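Local coordinates for chromosome partition protein Smc (Pyrococcus yayanosii, PDB 5XEI), which probably condenses and partitions chromosomes, using an ATP-binding head domain of the ABC type that is joined to a long coiled coil, at residues A[437-442]-A[468-473]; A[141-146]-A[449-454]; A[403-408]-A[417-422]; A[181-186]-A[349-354]. All blocks are in the same frame, centred on the assembly; numbering follows the deposited sequence.

Contact 1. Residues A[437-442]-A[468-473]; sequences IQRFKP and KESSRE
Gln438 and Glu473 meet where the C-terminal parts of helices 424-440 and 457-470 of the ABC-type ATPase head lie side by side. The close-packed part is centred on Gln438 and Ser470, both buried. The Gln438 amide comes in over the Ser470 methylene, with NE2 3.2 Å from CB. The same NE2 donates to Glu473 OE1 at 2.8 Å, but the N-H...O angle is only 130°. The carboxylate oxygen is approached from above its plane and lies off the amide plane too, although the two flat groups are turned little against each other. On Glu473, chi1 of 71° sets CG between the backbone N and the carbonyl carbon, and a separate bend at chi2 goes with OE1 lying near Gln438. The amide is held at its other end as well, since OE1 of Gln438 is hydrogen-bonded to Ser474 OG.

The outer side is looser, its residues exposed or partly so. Pro442 only brushes the stem of Glu473, CG to CG at 4.3 Å. On the flank formed by Arg439 and Glu469, the guanidinium NH2 passes 4.2 Å from Glu469 CB, while the charged oxygens of Glu469 are not in contact with it. Helix 321-383 lies against Arg439 through Leu379. From this flank one bond runs back to the buried serine: Ser470 OG, itself hydrogen-bonded to Leu466 O one turn back, accepts from Arg439 NH2 at 3.0 Å, close to the guanidinium plane, with an N-H...O angle of 154°.

Contact 2. Residues A[141-146]-A[449-454]; sequences NLVLQG and DEIDAH
Val143 and Asp449 supply the backbone link of this contact, which pairs the Gln145 region, the Q-loop by sequence, with the strand that is Walker B by sequence, which ends at Asp449, with Glu450 following in the loop. Asp449 N donates to Val143 O at 3.2 Å, and the angle of 161° at the hydrogen marks a nearly straight bond.

The polar side-chain contacts converge on Gln145. Its chain is extended beyond CG, and NE2 makes a weak hydrogen bond to Asp449 OD1 at 3.3 Å. The amide and carboxylate planes stand 65° apart, so the groups meet steeply turned. Glu450 packs against the stem of the same side chain: its CD is 3.4 Å from Gln145 CG. The side chain of Asp449 also comes within about 3 Å of that of Ser40, a predicted ATP-binding residue, which places the pair beside the probable nucleotide site.

Apolar contacts are sparser. Val143 CG1 meets Ile451 CG2 at 4.1 Å, the two branched chains crossing at about a right angle, and Leu144 CD1 approaches Asp449 CB at the same distance.

Strand 142-143 is the edge of the mixed sheet and runs parallel to 445-449, to which Asn141 and Val143 also bond through Leu447. Helix 147-152, through Ile148, and helix 424-440, through Ile434 and Leu431, cover Val143 and Ile451.

Contact 3. Residues A[403-408]-A[417-422]; sequences GLEIEA and RIEAMS
Glu405 reaches across to Arg417 with a chain extended beyond CG, its CG anti to the backbone N (chi1 -156°). A single oxygen, OE2, takes both donors: Arg417 NE at 2.7 Å and NH2 at 2.6 Å. The grip is therefore side-on, with the oxygen at the guanidinium edge. OE2 receives NH2 on its syn lone pair, whereas NE meets OE2 from above the carboxylate plane. Glu419 completes a salt-bridge network from within the other segment; its OE2 lies 3.4 Å from Arg417 NH2, well out of the guanidinium plane, which makes this a purely electrostatic pairing.

Ile406 follows with the backbone link. Its O accepts from Ile418 N at 3.2 Å (N-H...O 145°), the donor lying above the carbonyl plane. The same oxygen receives a CA-H...O contact from Arg417, 3.2 Å from CA. The buried Ile406 side chain crosses that of Ile418 at about a right angle, CB against CG2.

At Glu407 the strands come to a non-hydrogen-bonded antiparallel pair with Arg417, CA to CA 4.1 Å. Both side chains leave the same face of the sheet, and their stems pack, CG to CG at 3.4 Å.

Ala408 ends the walk by placing CB 4.1 Å from Met421 CE. Helix 424-440 touches both through Thr429, and Phe376 and Phe380 of helix 321-383 line the side of Ile406 and Ala408.

The arrangement is an antiparallel hairpin in which 404-409 is the middle strand and 416-417 an edge strand of a three-stranded sheet; its exit runs through a 3-10 turn into the ABC signature motif, which by sequence starts at Met421-Ser422.

Contact 4. Residues A[181-186]-A[349-354]; sequences EELKQA and SIIEFI
Leu183 and Ile350 are the two main bumps of this helix pair, and Ile350, Ile351 and Ile354 form most of the hollow that takes Leu183. The leucine CB rests on Ile350 CG2 at 3.7 Å. Its CG is anti to the backbone N (chi1 169°); beyond it CD2 lies 4.3 Å from Ile351 CG1 and 4.2 Å from Ile354 CD1. Lys347 touches Leu183 too, so the hollow has four corners, spaced as positions i, i+3, i+4 and i+7 of one helix.

Ile350 answers from the other side. Its CD1 pushes toward the backbone between two turns, 3.8 Å from Glu182 C, with Ala186 CB 4.3 Å away on the next turn. Ala186, with only CB to offer, forms one side of this hollow. Glu182 flanks it through CB, its carboxylate carried off along an extended chain.

The closest contacts across the segments are between carbon atoms, with no hydrogen bond. The local axes approach to 9.9 Å and their directions differ by 158°. Ile354 continues the seam onto Ala179 and Leu180. Knobs-into-holes packing marks a coiled coil, and the axis angle makes it antiparallel; it fits the predicted SMC arm, made here by helices 170-246 and 321-383.

Contacts 1, 2 and 3 belong to the head and its base; contact 4 lies on the arm, at least 40 Å away, centre to centre. Helix 424-440 ties the first three together: it supplies one segment of contact 1, covers contact 2, and follows from contact 3. Helix 321-383, half of contact 4, runs back to pack beside contacts 1 and 3. Contact 2 is the buried one and mixes sheet hydrogen bonding with polar groups near the predicted nucleotide site. The others are partly buried: contact 1 uses side-chain hydrogen bonds that reach buried Gln438 and Ser470; contact 3 pairs a salt bridge of exposed Arg417 with buried apolar packing; contact 4 joins its helices by apolar packing.

Contact 1. Residues A[437-442]-A[468-473]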
# COMPACT_ATOMS: atom_id res chain seq x y z
N ILE A 437 -6.37 -20.19 -18.21
CA ILE A 437 -5.71 -19.83 -16.96
C ILE A 437 -4.96 -21.03 -16.39
O ILE A 437 -3.83 -20.91 -15.92
CB ILE A 437 -6.73 -19.28 -15.96
CG1 ILE A 437 -7.10 -17.84 -16.30
CG2 ILE A 437 -6.14 -19.33 -14.56
CD1 ILE A 437 -8.16 -17.67 -17.34
N GLN A 438 -5.57 -22.21 -16.46
CA GLN A 438 -4.98 -23.35 -15.78
C GLN A 438 -3.63 -23.72 -16.39
O GLN A 438 -2.74 -24.21 -15.68
CB GLN A 438 -5.96 -24.53 -15.79
CG GLN A 438 -5.60 -25.68 -16.72
CD GLN A 438 -4.58 -26.64 -16.14
OE1 GLN A 438 -4.31 -26.63 -14.94
NE2 GLN A 438 -3.97 -27.44 -17.01
N ARG A 439 -3.44 -23.48 -17.69
CA ARG A 439 -2.15 -23.78 -18.31
C ARG A 439 -1.12 -22.72 -17.98
O ARG A 439 0.06 -23.03 -17.83
CB ARG A 439 -2.28 -23.93 -19.81
CG ARG A 439 -3.38 -24.87 -20.11
CD ARG A 439 -3.07 -25.84 -21.25
NE ARG A 439 -3.65 -27.12 -20.90
CZ ARG A 439 -3.91 -28.07 -21.80
NH1 ARG A 439 -3.65 -27.83 -23.09
NH2 ARG A 439 -4.44 -29.23 -21.42
N PHE A 440 -1.56 -21.48 -17.80
CA PHE A 440 -0.62 -20.48 -17.32
C PHE A 440 -0.27 -20.74 -15.87
O PHE A 440 0.89 -20.99 -15.52
CB PHE A 440 -1.20 -19.09 -17.52
CG PHE A 440 -0.23 -18.02 -17.28
CD1 PHE A 440 0.68 -17.66 -18.26
CD2 PHE A 440 -0.20 -17.35 -16.07
CE1 PHE A 440 1.60 -16.65 -18.04
CE2 PHE A 440 0.70 -16.33 -15.84
CZ PHE A 440 1.61 -15.98 -16.83
N LYS A 441 -1.28 -20.73 -15.00
CA LYS A 441 -1.06 -20.84 -13.56
C LYS A 441 -2.05 -21.85 -12.99
O LYS A 441 -3.16 -21.49 -12.57
CB LYS A 441 -1.18 -19.48 -12.87
CG LYS A 441 -0.41 -19.39 -11.56
CD LYS A 441 0.12 -17.96 -11.25
CE LYS A 441 1.50 -17.68 -11.90
NZ LYS A 441 2.04 -16.28 -11.68
N PRO A 442 -1.66 -23.12 -12.93
CA PRO A 442 -2.56 -24.15 -12.39
C PRO A 442 -3.00 -23.84 -10.97
O PRO A 442 -2.17 -23.58 -10.10
CB PRO A 442 -1.71 -25.43 -12.43
CG PRO A 442 -0.43 -25.08 -13.14
CD PRO A 442 -0.28 -23.60 -13.09
N LYS A 468 -8.22 -34.96 -18.90
CA LYS A 468 -7.23 -36.01 -18.70
C LYS A 468 -5.82 -35.48 -18.95
O LYS A 468 -4.89 -35.78 -18.18
CB LYS A 468 -7.55 -37.19 -19.61
CG LYS A 468 -6.56 -38.33 -19.52
CD LYS A 468 -6.92 -39.32 -18.42
CE LYS A 468 -6.28 -40.68 -18.68
NZ LYS A 468 -6.65 -41.21 -20.04
N GLU A 469 -5.62 -34.67 -19.99
CA GLU A 469 -4.29 -34.12 -20.25
C GLU A 469 -3.84 -33.21 -19.12
O GLU A 469 -2.74 -33.38 -18.56
CB GLU A 469 -4.24 -33.41 -21.61
CG GLU A 469 -3.53 -34.26 -22.70
CD GLU A 469 -3.97 -33.98 -24.15
OE1 GLU A 469 -4.16 -32.78 -24.52
OE2 GLU A 469 -4.12 -34.96 -24.93
N SER A 470 -4.70 -32.26 -18.72
CA SER A 470 -4.32 -31.27 -17.70
C SER A 470 -4.07 -31.89 -16.34
O SER A 470 -3.36 -31.28 -15.52
CB SER A 470 -5.41 -30.21 -17.57
OG SER A 470 -5.88 -29.88 -18.86
N SER A 471 -4.64 -33.07 -16.06
CA SER A 471 -4.49 -33.64 -14.73
C SER A 471 -3.05 -34.02 -14.43
O SER A 471 -2.71 -34.28 -13.26
CB SER A 471 -5.43 -34.84 -14.52
OG SER A 471 -5.29 -35.83 -15.52
N ARG A 472 -2.18 -34.01 -15.44
CA ARG A 472 -0.76 -34.24 -15.21
C ARG A 472 -0.15 -33.16 -14.33
O ARG A 472 0.93 -33.38 -13.78
CB ARG A 472 -0.03 -34.32 -16.55
CG ARG A 472 1.35 -34.96 -16.45
CD ARG A 472 2.47 -33.97 -16.77
NE ARG A 472 2.86 -33.96 -18.18
CZ ARG A 472 3.93 -33.32 -18.64
NH1 ARG A 472 4.71 -32.65 -17.79
NH2 ARG A 472 4.23 -33.34 -19.94
N GLU A 473 -0.80 -32.01 -14.18
CA GLU A 473 -0.30 -30.95 -13.31
C GLU A 473 -1.32 -30.42 -12.32
O GLU A 473 -0.94 -29.68 -11.41
CB GLU A 473 0.25 -29.78 -14.14
CG GLU A 473 -0.86 -28.97 -14.83
CD GLU A 473 -0.80 -29.06 -16.36
OE1 GLU A 473 -1.31 -28.14 -17.05
OE2 GLU A 473 -0.23 -30.06 -16.86

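Contact 2. Residues A[141-146]-A[449-454]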
# COMPACT_ATOMS: atom_id res chain seq x y z
N ASN A 141 -11.93 -21.87 -10.11
CA ASN A 141 -11.68 -23.31 -10.19
C ASN A 141 -12.77 -24.15 -9.53
O ASN A 141 -12.71 -25.39 -9.61
CB ASN A 141 -10.33 -23.64 -9.55
CG ASN A 141 -10.25 -23.17 -8.11
OD1 ASN A 141 -10.84 -22.15 -7.78
ND2 ASN A 141 -9.58 -23.92 -7.25
N LEU A 142 -13.75 -23.52 -8.85
CA LEU A 142 -14.95 -24.21 -8.34
C LEU A 142 -16.12 -23.89 -9.26
O LEU A 142 -16.71 -22.80 -9.17
CB LEU A 142 -15.27 -23.80 -6.91
CG LEU A 142 -14.13 -23.68 -5.92
CD1 LEU A 142 -14.61 -23.06 -4.63
CD2 LEU A 142 -13.55 -25.04 -5.67
N VAL A 143 -16.49 -24.86 -10.10
CA VAL A 143 -17.60 -24.71 -11.03
C VAL A 143 -18.78 -25.57 -10.58
O VAL A 143 -18.90 -26.74 -10.95
CB VAL A 143 -17.17 -25.09 -12.46
CG1 VAL A 143 -18.12 -24.48 -13.45
CG2 VAL A 143 -15.79 -24.62 -12.71
N LEU A 144 -19.66 -24.96 -9.79
CA LEU A 144 -20.87 -25.57 -9.28
C LEU A 144 -22.06 -25.23 -10.19
O LEU A 144 -21.94 -24.46 -11.14
CB LEU A 144 -21.13 -25.09 -7.85
CG LEU A 144 -20.38 -25.82 -6.74
CD1 LEU A 144 -20.72 -27.30 -6.77
CD2 LEU A 144 -18.90 -25.62 -6.87
N GLN A 145 -23.22 -25.81 -9.88
CA GLN A 145 -24.38 -25.58 -10.73
C GLN A 145 -24.73 -24.08 -10.76
O GLN A 145 -24.71 -23.40 -9.73
CB GLN A 145 -25.57 -26.43 -10.24
CG GLN A 145 -25.14 -27.80 -9.63
CD GLN A 145 -26.28 -28.84 -9.42
OE1 GLN A 145 -27.47 -28.52 -9.48
NE2 GLN A 145 -25.89 -30.10 -9.20
N GLY A 146 -25.00 -23.57 -11.96
CA GLY A 146 -25.27 -22.15 -12.15
C GLY A 146 -24.06 -21.24 -12.23
O GLY A 146 -24.21 -20.05 -12.54
N ASP A 449 -18.80 -29.90 -11.19
CA ASP A 449 -20.05 -30.61 -11.05
C ASP A 449 -20.80 -30.31 -12.34
O ASP A 449 -20.56 -29.25 -12.91
CB ASP A 449 -20.79 -30.10 -9.83
CG ASP A 449 -22.03 -30.88 -9.55
OD1 ASP A 449 -22.66 -30.59 -8.52
OD2 ASP A 449 -22.33 -31.83 -10.32
N GLU A 450 -21.73 -31.18 -12.76
CA GLU A 450 -22.39 -31.12 -14.08
C GLU A 450 -21.44 -30.68 -15.22
O GLU A 450 -20.50 -31.41 -15.54
CB GLU A 450 -23.64 -30.20 -14.10
CG GLU A 450 -23.33 -28.75 -13.81
CD GLU A 450 -23.14 -28.47 -12.34
OE1 GLU A 450 -23.43 -29.31 -11.46
OE2 GLU A 450 -22.45 -27.47 -12.06
N ILE A 451 -21.72 -29.52 -15.85
CA ILE A 451 -21.05 -28.86 -16.99
C ILE A 451 -21.09 -29.71 -18.25
O ILE A 451 -20.92 -29.19 -19.36
CB ILE A 451 -19.59 -28.41 -16.71
CG1 ILE A 451 -18.59 -29.54 -16.93
CG2 ILE A 451 -19.45 -27.83 -15.33
CD1 ILE A 451 -17.15 -29.09 -16.68
N ASP A 452 -21.30 -31.02 -18.12
CA ASP A 452 -21.60 -31.83 -19.29
C ASP A 452 -23.09 -31.93 -19.56
O ASP A 452 -23.49 -32.51 -20.58
CB ASP A 452 -20.99 -33.22 -19.13
CG ASP A 452 -21.11 -33.76 -17.71
OD1 ASP A 452 -22.15 -33.50 -17.05
OD2 ASP A 452 -20.16 -34.45 -17.28
N ALA A 453 -23.92 -31.35 -18.69
CA ALA A 453 -25.36 -31.41 -18.82
C ALA A 453 -25.87 -30.91 -20.17
O ALA A 453 -26.99 -31.28 -20.57
CB ALA A 453 -26.02 -30.62 -17.69
N HIS A 454 -25.11 -30.07 -20.87
CA HIS A 454 -25.62 -29.44 -22.09
C HIS A 454 -24.69 -29.62 -23.29
O HIS A 454 -24.85 -28.91 -24.29
CB HIS A 454 -25.88 -27.95 -21.85
CG HIS A 454 -27.02 -27.68 -20.92
ND1 HIS A 454 -27.73 -28.68 -20.31
CD2 HIS A 454 -27.57 -26.51 -20.51
CE1 HIS A 454 -28.68 -28.15 -19.55
NE2 HIS A 454 -28.60 -26.83 -19.66

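Contact 3. Residues A[403-408]-A[417-422]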
# COMPACT_ATOMS: atom_id res chain seq x y z
N GLY A 403 -12.36 -3.04 -18.32
CA GLY A 403 -12.82 -4.39 -18.20
C GLY A 403 -12.09 -5.31 -19.14
O GLY A 403 -11.03 -4.97 -19.69
N LEU A 404 -12.67 -6.47 -19.36
CA LEU A 404 -12.07 -7.48 -20.21
C LEU A 404 -13.20 -8.36 -20.74
O LEU A 404 -13.87 -9.04 -19.95
CB LEU A 404 -11.04 -8.29 -19.43
CG LEU A 404 -10.58 -9.62 -20.02
CD1 LEU A 404 -9.58 -9.38 -21.14
CD2 LEU A 404 -9.99 -10.51 -18.93
N GLU A 405 -13.42 -8.35 -22.04
CA GLU A 405 -14.54 -9.09 -22.60
C GLU A 405 -14.04 -10.25 -23.43
O GLU A 405 -12.85 -10.36 -23.75
CB GLU A 405 -15.43 -8.19 -23.44
CG GLU A 405 -16.84 -8.72 -23.54
CD GLU A 405 -17.81 -7.61 -23.73
OE1 GLU A 405 -17.40 -6.44 -23.51
OE2 GLU A 405 -18.98 -7.88 -24.08
N ILE A 406 -14.99 -11.12 -23.79
CA ILE A 406 -14.74 -12.30 -24.61
C ILE A 406 -15.63 -12.25 -25.85
O ILE A 406 -16.78 -11.80 -25.78
CB ILE A 406 -15.03 -13.59 -23.84
CG1 ILE A 406 -14.28 -13.59 -22.53
CG2 ILE A 406 -14.60 -14.78 -24.63
CD1 ILE A 406 -14.51 -14.86 -21.75
N GLU A 407 -15.09 -12.73 -26.97
CA GLU A 407 -15.86 -12.96 -28.18
C GLU A 407 -15.45 -14.29 -28.79
O GLU A 407 -14.27 -14.63 -28.81
CB GLU A 407 -15.67 -11.84 -29.19
CG GLU A 407 -16.40 -10.61 -28.77
CD GLU A 407 -16.22 -9.47 -29.74
OE1 GLU A 407 -15.60 -9.69 -30.81
OE2 GLU A 407 -16.68 -8.34 -29.43
N ALA A 408 -16.44 -15.05 -29.26
CA ALA A 408 -16.20 -16.38 -29.81
C ALA A 408 -16.88 -16.51 -31.16
O ALA A 408 -17.92 -15.90 -31.41
CB ALA A 408 -16.73 -17.49 -28.89
N ARG A 417 -20.41 -12.04 -28.37
CA ARG A 417 -19.70 -11.89 -27.11
C ARG A 417 -20.34 -12.79 -26.06
O ARG A 417 -21.45 -13.30 -26.23
CB ARG A 417 -19.69 -10.44 -26.66
CG ARG A 417 -19.43 -9.48 -27.80
CD ARG A 417 -20.40 -8.33 -27.77
NE ARG A 417 -20.31 -7.75 -26.45
CZ ARG A 417 -21.32 -7.15 -25.85
NH1 ARG A 417 -22.50 -7.06 -26.47
NH2 ARG A 417 -21.17 -6.65 -24.63
N ILE A 418 -19.61 -13.00 -24.95
CA ILE A 418 -20.05 -13.96 -23.94
C ILE A 418 -21.42 -13.62 -23.39
O ILE A 418 -22.17 -14.52 -23.01
CB ILE A 418 -19.02 -14.12 -22.80
CG1 ILE A 418 -18.45 -12.75 -22.36
CG2 ILE A 418 -17.98 -15.22 -23.15
CD1 ILE A 418 -19.39 -11.84 -21.60
N GLU A 419 -21.77 -12.33 -23.34
CA GLU A 419 -23.11 -11.92 -22.94
C GLU A 419 -24.20 -12.77 -23.59
O GLU A 419 -25.14 -13.21 -22.92
CB GLU A 419 -23.34 -10.45 -23.30
CG GLU A 419 -22.93 -9.47 -22.25
CD GLU A 419 -21.50 -9.65 -21.83
OE1 GLU A 419 -21.29 -10.16 -20.70
OE2 GLU A 419 -20.59 -9.31 -22.63
N ALA A 420 -24.07 -13.02 -24.88
CA ALA A 420 -25.14 -13.63 -25.65
C ALA A 420 -24.92 -15.12 -25.87
O ALA A 420 -25.53 -15.68 -26.79
CB ALA A 420 -25.29 -12.92 -26.99
N MET A 421 -24.06 -15.77 -25.09
CA MET A 421 -23.95 -17.22 -25.20
C MET A 421 -25.13 -17.87 -24.51
O MET A 421 -25.59 -17.39 -23.47
CB MET A 421 -22.66 -17.76 -24.59
CG MET A 421 -21.50 -16.86 -24.71
SD MET A 421 -20.75 -16.91 -26.33
CE MET A 421 -19.68 -18.30 -26.12
N SER A 422 -25.59 -18.98 -25.08
CA SER A 422 -26.80 -19.62 -24.60
C SER A 422 -26.62 -21.13 -24.46
O SER A 422 -26.57 -21.64 -23.33
CB SER A 422 -27.97 -19.29 -25.52
OG SER A 422 -27.67 -19.65 -26.86

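Contact 4. Residues A[181-186]-A[349-354]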
# COMPACT_ATOMS: atom_id res chain seq x y z
N GLU A 181 3.73 6.21 0.29
CA GLU A 181 3.87 6.68 1.66
C GLU A 181 5.04 7.66 1.75
O GLU A 181 4.87 8.81 2.17
CB GLU A 181 4.05 5.48 2.61
CG GLU A 181 4.96 5.72 3.81
CD GLU A 181 4.34 6.60 4.90
OE1 GLU A 181 3.10 6.80 4.89
OE2 GLU A 181 5.11 7.11 5.76
N GLU A 182 6.21 7.25 1.27
CA GLU A 182 7.37 8.12 1.35
C GLU A 182 7.19 9.40 0.54
O GLU A 182 7.64 10.46 0.96
CB GLU A 182 8.61 7.36 0.90
CG GLU A 182 8.88 6.20 1.84
CD GLU A 182 9.84 5.18 1.28
OE1 GLU A 182 10.16 4.20 1.99
OE2 GLU A 182 10.28 5.35 0.12
N LEU A 183 6.50 9.33 -0.60
CA LEU A 183 6.26 10.56 -1.35
C LEU A 183 5.41 11.52 -0.53
O LEU A 183 5.68 12.73 -0.50
CB LEU A 183 5.58 10.26 -2.68
CG LEU A 183 5.05 11.50 -3.42
CD1 LEU A 183 6.18 12.49 -3.63
CD2 LEU A 183 4.34 11.18 -4.75
N LYS A 184 4.37 10.99 0.14
CA LYS A 184 3.51 11.82 0.98
C LYS A 184 4.33 12.50 2.07
O LYS A 184 4.27 13.72 2.24
CB LYS A 184 2.42 10.94 1.59
CG LYS A 184 1.42 11.69 2.47
CD LYS A 184 0.44 10.74 3.15
CE LYS A 184 -0.34 11.43 4.25
NZ LYS A 184 -0.89 10.41 5.18
N GLN A 185 5.11 11.72 2.81
CA GLN A 185 5.99 12.26 3.82
C GLN A 185 6.93 13.30 3.22
O GLN A 185 7.24 14.32 3.85
CB GLN A 185 6.78 11.12 4.42
CG GLN A 185 7.52 11.42 5.67
CD GLN A 185 8.07 10.14 6.24
OE1 GLN A 185 8.41 9.23 5.49
NE2 GLN A 185 8.14 10.05 7.57
N ALA A 186 7.37 13.06 1.99
CA ALA A 186 8.41 13.91 1.42
C ALA A 186 7.92 15.33 1.21
O ALA A 186 8.65 16.29 1.46
CB ALA A 186 8.93 13.33 0.11
N SER A 349 12.84 12.05 -7.28
CA SER A 349 13.35 10.69 -7.38
C SER A 349 12.28 9.66 -7.05
O SER A 349 12.10 8.68 -7.77
CB SER A 349 14.54 10.51 -6.45
OG SER A 349 14.55 9.18 -5.96
N ILE A 350 11.58 9.86 -5.93
CA ILE A 350 10.50 8.94 -5.58
C ILE A 350 9.51 8.84 -6.73
O ILE A 350 9.04 7.75 -7.08
CB ILE A 350 9.81 9.40 -4.29
CG1 ILE A 350 10.81 9.40 -3.13
CG2 ILE A 350 8.60 8.52 -4.00
CD1 ILE A 350 10.18 9.66 -1.79
N ILE A 351 9.22 9.98 -7.37
CA ILE A 351 8.24 10.01 -8.44
C ILE A 351 8.70 9.12 -9.59
O ILE A 351 7.92 8.32 -10.13
CB ILE A 351 7.98 11.45 -8.90
CG1 ILE A 351 7.11 12.16 -7.86
CG2 ILE A 351 7.32 11.45 -10.25
CD1 ILE A 351 6.86 13.63 -8.16
N GLU A 352 9.96 9.23 -9.98
CA GLU A 352 10.47 8.38 -11.04
C GLU A 352 10.32 6.91 -10.69
O GLU A 352 9.89 6.11 -11.53
CB GLU A 352 11.93 8.73 -11.32
CG GLU A 352 12.09 10.15 -11.88
CD GLU A 352 13.53 10.51 -12.24
OE1 GLU A 352 14.47 10.13 -11.49
OE2 GLU A 352 13.72 11.20 -13.26
N PHE A 353 10.62 6.55 -9.45
CA PHE A 353 10.49 5.17 -8.99
C PHE A 353 9.04 4.70 -9.07
O PHE A 353 8.75 3.60 -9.57
CB PHE A 353 11.02 5.08 -7.56
CG PHE A 353 10.98 3.71 -6.96
CD1 PHE A 353 11.98 2.79 -7.21
CD2 PHE A 353 9.94 3.35 -6.11
CE1 PHE A 353 11.94 1.53 -6.63
CE2 PHE A 353 9.88 2.08 -5.54
CZ PHE A 353 10.89 1.17 -5.80
N ILE A 354 8.10 5.52 -8.59
CA ILE A 354 6.69 5.15 -8.67
C ILE A 354 6.26 4.95 -10.11
O ILE A 354 5.39 4.11 -10.40
CB ILE A 354 5.82 6.22 -7.98
CG1 ILE A 354 6.26 6.42 -6.54
CG2 ILE A 354 4.37 5.79 -7.97
CD1 ILE A 354 5.24 7.17 -5.70